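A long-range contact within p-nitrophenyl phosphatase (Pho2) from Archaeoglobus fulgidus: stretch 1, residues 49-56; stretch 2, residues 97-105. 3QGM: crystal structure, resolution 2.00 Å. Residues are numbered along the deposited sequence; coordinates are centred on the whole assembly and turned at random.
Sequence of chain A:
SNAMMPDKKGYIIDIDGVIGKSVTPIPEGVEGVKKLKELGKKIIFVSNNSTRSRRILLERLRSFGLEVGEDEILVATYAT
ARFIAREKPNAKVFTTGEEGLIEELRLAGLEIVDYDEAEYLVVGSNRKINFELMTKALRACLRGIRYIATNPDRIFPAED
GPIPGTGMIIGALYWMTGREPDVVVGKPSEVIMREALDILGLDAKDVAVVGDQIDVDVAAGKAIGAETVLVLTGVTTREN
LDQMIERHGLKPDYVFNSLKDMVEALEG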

ATOM      1  N   ASN A  49      11.650   7.541 -14.410  1.00 26.16           N
ATOM      2  CA  ASN A  49      12.633   6.835 -13.578  1.00 26.37           C
ATOM      3  C   ASN A  49      12.730   7.480 -12.218  1.00 25.29           C
ATOM      4  O   ASN A  49      13.020   8.686 -12.090  1.00 24.56           O
ATOM      5  CB  ASN A  49      14.035   6.821 -14.229  1.00 26.54           C
ATOM      6  CG  ASN A  49      14.967   5.812 -13.580  1.00 30.21           C
ATOM      7  OD1 ASN A  49      15.253   5.904 -12.405  1.00 32.37           O
ATOM      8  ND2 ASN A  49      15.442   4.844 -14.353  1.00 32.54           N
ATOM      9  N   SER A  50      12.511   6.671 -11.198  1.00 23.80           N
ATOM     10  CA  SER A  50      12.422   7.133  -9.813  1.00 25.81           C
ATOM     11  C   SER A  50      13.743   7.032  -9.019  1.00 24.72           C
ATOM     12  O   SER A  50      13.876   7.592  -7.925  1.00 24.23           O
ATOM     13  CB  SER A  50      11.366   6.245  -9.121  1.00 26.52           C
ATOM     14  OG  SER A  50      11.245   6.545  -7.759  1.00 33.67           O
ATOM     15  N   THR A  51      14.689   6.281  -9.560  1.00 24.92           N
ATOM     16  CA  THR A  51      15.824   5.800  -8.840  1.00 25.94           C
ATOM     17  C   THR A  51      17.186   6.232  -9.389  1.00 27.08           C
ATOM     18  O   THR A  51      18.161   6.148  -8.677  1.00 27.58           O
ATOM     19  CB  THR A  51      15.805   4.248  -8.807  1.00 27.08           C
ATOM     20  OG1 THR A  51      15.975   3.745 -10.147  1.00 24.69           O
ATOM     21  CG2 THR A  51      14.457   3.726  -8.166  1.00 25.11           C
ATOM     22  N   ARG A  52      17.269   6.632 -10.649  1.00 27.14           N
ATOM     23  CA  ARG A  52      18.557   7.001 -11.219  1.00 26.71           C
ATOM     24  C   ARG A  52      18.640   8.527 -11.450  1.00 26.73           C
ATOM     25  O   ARG A  52      17.626   9.206 -11.716  1.00 27.54           O
ATOM     26  CB  ARG A  52      18.810   6.241 -12.516  1.00 28.10           C
ATOM     27  CG  ARG A  52      18.683   4.705 -12.454  1.00 25.71           C
ATOM     28  CD  ARG A  52      19.425   4.021 -11.301  1.00 25.54           C
ATOM     29  NE  ARG A  52      20.860   4.316 -11.189  1.00 28.31           N
ATOM     30  CZ  ARG A  52      21.848   3.655 -11.797  1.00 28.65           C
ATOM     31  NH1 ARG A  52      21.604   2.659 -12.641  1.00 31.80           N
ATOM     32  NH2 ARG A  52      23.097   4.024 -11.601  1.00 28.64           N
ATOM     33  N   SER A  53      19.835   9.067 -11.250  1.00 25.66           N
ATOM     34  CA  SER A  53      20.087  10.490 -11.382  1.00 25.70           C
ATOM     35  C   SER A  53      20.006  10.871 -12.860  1.00 25.86           C
ATOM     36  O   SER A  53      20.116  10.000 -13.752  1.00 26.30           O
ATOM     37  CB  SER A  53      21.454  10.805 -10.802  1.00 25.27           C
ATOM     38  OG  SER A  53      22.491  10.256 -11.607  1.00 27.65           O
ATOM     39  N   ARG A  54      19.846  12.159 -13.136  1.00 25.24           N
ATOM     40  CA  ARG A  54      19.792  12.622 -14.508  1.00 26.49           C
ATOM     41  C   ARG A  54      21.024  12.188 -15.275  1.00 26.53           C
ATOM     42  O   ARG A  54      20.921  11.757 -16.434  1.00 27.75           O
ATOM     43  CB  ARG A  54      19.678  14.143 -14.607  1.00 26.33           C
ATOM     44  CG  ARG A  54      19.646  14.598 -16.060  1.00 30.80           C
ATOM     45  CD  ARG A  54      19.289  16.050 -16.299  1.00 33.48           C
ATOM     46  NE  ARG A  54      20.242  16.936 -15.669  1.00 37.54           N
ATOM     47  CZ  ARG A  54      20.317  18.257 -15.876  1.00 41.67           C
ATOM     48  NH1 ARG A  54      21.196  18.945 -15.188  1.00 42.25           N
ATOM     49  NH2 ARG A  54      19.492  18.897 -16.716  1.00 43.16           N
ATOM     50  N   ARG A  55      22.193  12.319 -14.668  1.00 26.80           N
ATOM     51  CA  ARG A  55      23.406  12.092 -15.438  1.00 27.94           C
ATOM     52  C   ARG A  55      23.581  10.644 -15.791  1.00 26.73           C
ATOM     53  O   ARG A  55      24.134  10.352 -16.825  1.00 27.85           O
ATOM     54  CB  ARG A  55      24.635  12.653 -14.735  1.00 29.03           C
ATOM     55  CG  ARG A  55      25.872  12.631 -15.599  1.00 32.49           C
ATOM     56  CD  ARG A  55      26.894  13.633 -15.109  1.00 37.72           C
ATOM     57  NE  ARG A  55      26.288  14.948 -14.983  1.00 38.34           N
ATOM     58  CZ  ARG A  55      26.269  15.865 -15.941  1.00 42.94           C
ATOM     59  NH1 ARG A  55      26.851  15.641 -17.128  1.00 41.45           N
ATOM     60  NH2 ARG A  55      25.667  17.031 -15.692  1.00 44.67           N
ATOM     61  N   ILE A  56      23.081   9.712 -14.977  1.00 25.98           N
ATOM     62  CA  ILE A  56      23.089   8.277 -15.414  1.00 25.58           C
ATOM     63  C   ILE A  56      22.343   8.074 -16.740  1.00 26.11           C
ATOM     64  O   ILE A  56      22.850   7.424 -17.702  1.00 26.52           O
ATOM     65  CB  ILE A  56      22.477   7.364 -14.357  1.00 24.62           C
ATOM     66  CG1 ILE A  56      23.266   7.456 -13.037  1.00 25.20           C
ATOM     67  CG2 ILE A  56      22.276   5.963 -14.883  1.00 24.93           C
ATOM     68  CD1 ILE A  56      24.682   7.030 -13.090  1.00 25.36           C
ATOM     69  N   GLY A  97      13.235   7.095  -1.077  1.00 24.86           N
ATOM     70  CA  GLY A  97      13.760   6.716  -2.370  1.00 25.41           C
ATOM     71  C   GLY A  97      15.175   6.204  -2.333  1.00 25.70           C
ATOM     72  O   GLY A  97      15.787   6.117  -1.286  1.00 26.22           O
ATOM     73  N   GLU A  98      15.659   5.804  -3.499  1.00 25.27           N
ATOM     74  CA  GLU A  98      16.987   5.197  -3.632  1.00 26.04           C
ATOM     75  C   GLU A  98      18.094   6.260  -3.848  1.00 26.00           C
ATOM     76  O   GLU A  98      17.824   7.471  -3.855  1.00 24.99           O
ATOM     77  CB  GLU A  98      16.973   4.233  -4.814  1.00 26.13           C
ATOM     78  CG  GLU A  98      16.042   3.030  -4.618  1.00 27.52           C
ATOM     79  CD  GLU A  98      16.348   1.914  -5.559  1.00 30.64           C
ATOM     80  OE1 GLU A  98      17.321   2.052  -6.330  1.00 28.00           O
ATOM     81  OE2 GLU A  98      15.594   0.914  -5.554  1.00 30.62           O
ATOM     82  N   GLU A  99      19.323   5.808  -4.049  1.00 25.77           N
ATOM     83  CA  GLU A  99      20.456   6.744  -4.082  1.00 27.16           C
ATOM     84  C   GLU A  99      20.403   7.809  -5.166  1.00 25.04           C
ATOM     85  O   GLU A  99      20.862   8.906  -4.959  1.00 27.03           O
ATOM     86  CB  GLU A  99      21.785   5.977  -4.160  1.00 27.10           C
ATOM     87  CG  GLU A  99      21.846   5.026  -3.046  1.00 33.91           C
ATOM     88  CD  GLU A  99      23.199   4.749  -2.551  1.00 38.77           C
ATOM     89  OE1 GLU A  99      24.112   4.557  -3.376  1.00 41.83           O
ATOM     90  OE2 GLU A  99      23.310   4.705  -1.314  1.00 44.81           O
ATOM     91  N   GLY A 100      19.877   7.476  -6.313  1.00 24.99           N
ATOM     92  CA  GLY A 100      19.790   8.426  -7.392  1.00 25.02           C
ATOM     93  C   GLY A 100      18.809   9.545  -7.126  1.00 24.43           C
ATOM     94  O   GLY A 100      19.014  10.669  -7.597  1.00 23.60           O
ATOM     95  N   LEU A 101      17.737   9.268  -6.372  1.00 23.00           N
ATOM     96  CA  LEU A 101      16.855  10.339  -5.955  1.00 22.57           C
ATOM     97  C   LEU A 101      17.515  11.236  -4.912  1.00 24.13           C
ATOM     98  O   LEU A 101      17.482  12.481  -5.031  1.00 24.34           O
ATOM     99  CB  LEU A 101      15.554   9.796  -5.435  1.00 21.82           C
ATOM    100  CG  LEU A 101      14.562  10.819  -4.916  1.00 21.76           C
ATOM    101  CD1 LEU A 101      14.249  11.945  -5.931  1.00 20.51           C
ATOM    102  CD2 LEU A 101      13.261  10.074  -4.502  1.00 19.34           C
ATOM    103  N   ILE A 102      18.150  10.604  -3.930  1.00 24.63           N
ATOM    104  CA  ILE A 102      18.848  11.316  -2.864  1.00 25.12           C
ATOM    105  C   ILE A 102      19.896  12.231  -3.507  1.00 24.92           C
ATOM    106  O   ILE A 102      20.055  13.365  -3.118  1.00 25.44           O
ATOM    107  CB  ILE A 102      19.539  10.323  -1.929  1.00 25.27           C
ATOM    108  CG1 ILE A 102      18.496   9.465  -1.150  1.00 27.61           C
ATOM    109  CG2 ILE A 102      20.476  11.049  -0.994  1.00 24.79           C
ATOM    110  CD1 ILE A 102      19.111   8.357  -0.335  1.00 27.75           C
ATOM    111  N   GLU A 103      20.626  11.686  -4.472  1.00 25.75           N
ATOM    112  CA  GLU A 103      21.630  12.453  -5.209  1.00 26.55           C
ATOM    113  C   GLU A 103      21.031  13.725  -5.794  1.00 26.95           C
ATOM    114  O   GLU A 103      21.633  14.794  -5.654  1.00 25.08           O
ATOM    115  CB  GLU A 103      22.278  11.629  -6.314  1.00 26.35           C
ATOM    116  CG  GLU A 103      23.531  12.265  -6.893  1.00 29.63           C
ATOM    117  CD  GLU A 103      24.688  11.315  -7.082  1.00 29.80           C
ATOM    118  OE1 GLU A 103      24.513  10.150  -7.481  1.00 33.00           O
ATOM    119  OE2 GLU A 103      25.791  11.758  -6.785  1.00 35.17           O
ATOM    120  N   GLU A 104      19.894  13.600  -6.504  1.00 26.08           N
ATOM    121  CA  GLU A 104      19.310  14.754  -7.184  1.00 25.58           C
ATOM    122  C   GLU A 104      18.771  15.717  -6.151  1.00 25.34           C
ATOM    123  O   GLU A 104      18.851  16.927  -6.295  1.00 24.95           O
ATOM    124  CB  GLU A 104      18.203  14.339  -8.167  1.00 25.88           C
ATOM    125  CG  GLU A 104      18.714  13.565  -9.397  1.00 24.56           C
ATOM    126  CD  GLU A 104      19.551  14.446 -10.377  1.00 28.95           C
ATOM    127  OE1 GLU A 104      19.547  15.680 -10.224  1.00 28.36           O
ATOM    128  OE2 GLU A 104      20.177  13.913 -11.319  1.00 28.37           O
ATOM    129  N   LEU A 105      18.249  15.188  -5.062  1.00 25.08           N
ATOM    130  CA  LEU A 105      17.833  16.050  -3.968  1.00 24.81           C
ATOM    131  C   LEU A 105      18.998  16.896  -3.437  1.00 25.12           C
ATOM    132  O   LEU A 105      18.848  18.083  -3.240  1.00 24.89           O
ATOM    133  CB  LEU A 105      17.194  15.250  -2.856  1.00 23.18           C
ATOM    134  CG  LEU A 105      15.806  14.653  -3.121  1.00 23.41           C
ATOM    135  CD1 LEU A 105      15.553  13.700  -2.015  1.00 22.83           C
ATOM    136  CD2 LEU A 105      14.637  15.724  -3.228  1.00 21.81           C
TER
HETATM  137  O   HOH W   1      13.712   6.181  -5.427  1.00 22.44           O
HETATM  138  O   HOH W   2      19.432   4.315  -7.159  1.00 40.42           O
HETATM  139  O   HOH W   3      22.597  13.874 -12.123  1.00 31.25           O

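The first stretch is a loop that runs into the start of a helix at Arg54. The second begins as a loop and becomes a helix at Glu99. The nearest CA atoms across the stretches are Arg52 CA and Gly100 CA, 4.3 Å apart. Together the stretches bury 367 Å² against each other. Three residues cover the most surface: Thr51, Glu104 and Ser53.

Thr51 packs over the first turn of the second helix. Its carbonyl oxygen faces Gly100. Thr51 O lies 3.1 Å from Gly100 CA, in a CA-H...O contact with an angle of 131° at the hydrogen. Gly100 allows this approach because it has no side chain. An ideal CB on Gly100 would sit 2.0 Å from Thr51 O and would also clash with Arg52 CA and Ser53 N. The side chain of Thr51 meets Glu98, with Thr51 CB 3.6 Å from Glu98 OE1. A water joins the same two residues. Water 2 donates to Thr51 O at 2.7 Å and to Glu98 OE1 at 3.2 Å.

Asn49 helps to shape this loop, though it makes no contact with the helix. Asn49 OD1 accepts from Thr51 N at 2.9 Å, from Arg52 N at 2.8 Å and from Thr51 OG1 at 3.2 Å. Arg52 points its CA-to-CB bond away from the second stretch, so its part in the contact is mainly backbone.

Glu104 lies one helical turn beyond Gly100, and Glu104 N donates to Gly100 O at 3.2 Å. Its CA-to-CB bond points toward the first stretch. Glu104 OE2 accepts a short hydrogen bond from Arg54 N, 2.5 Å long with an angle of 159°. A carboxylate thus meets an amide in the first turn of a helix, where backbone NH groups lack partners from a preceding turn. Water 3 extends the arrangement, donating to Glu104 OE2 at 2.6 Å and accepting from Arg55 N at 3.0 Å.

Ser53 packs beside this carboxylate, with Ser53 CB 3.4 Å from Glu104 OE2. It occupies the N-cap position of its own helix. Ser53 OG accepts a weak capping bond from Ile56 N at 3.5 Å.

Ser50 closes the other end of the contact. Ser50 O lies 3.7 Å from Leu101 CB, a packing contact against an aliphatic side chain. Water 1 bridges nearby, donating to Ser50 O at 2.9 Å and accepting from Glu98 N at 2.8 Å.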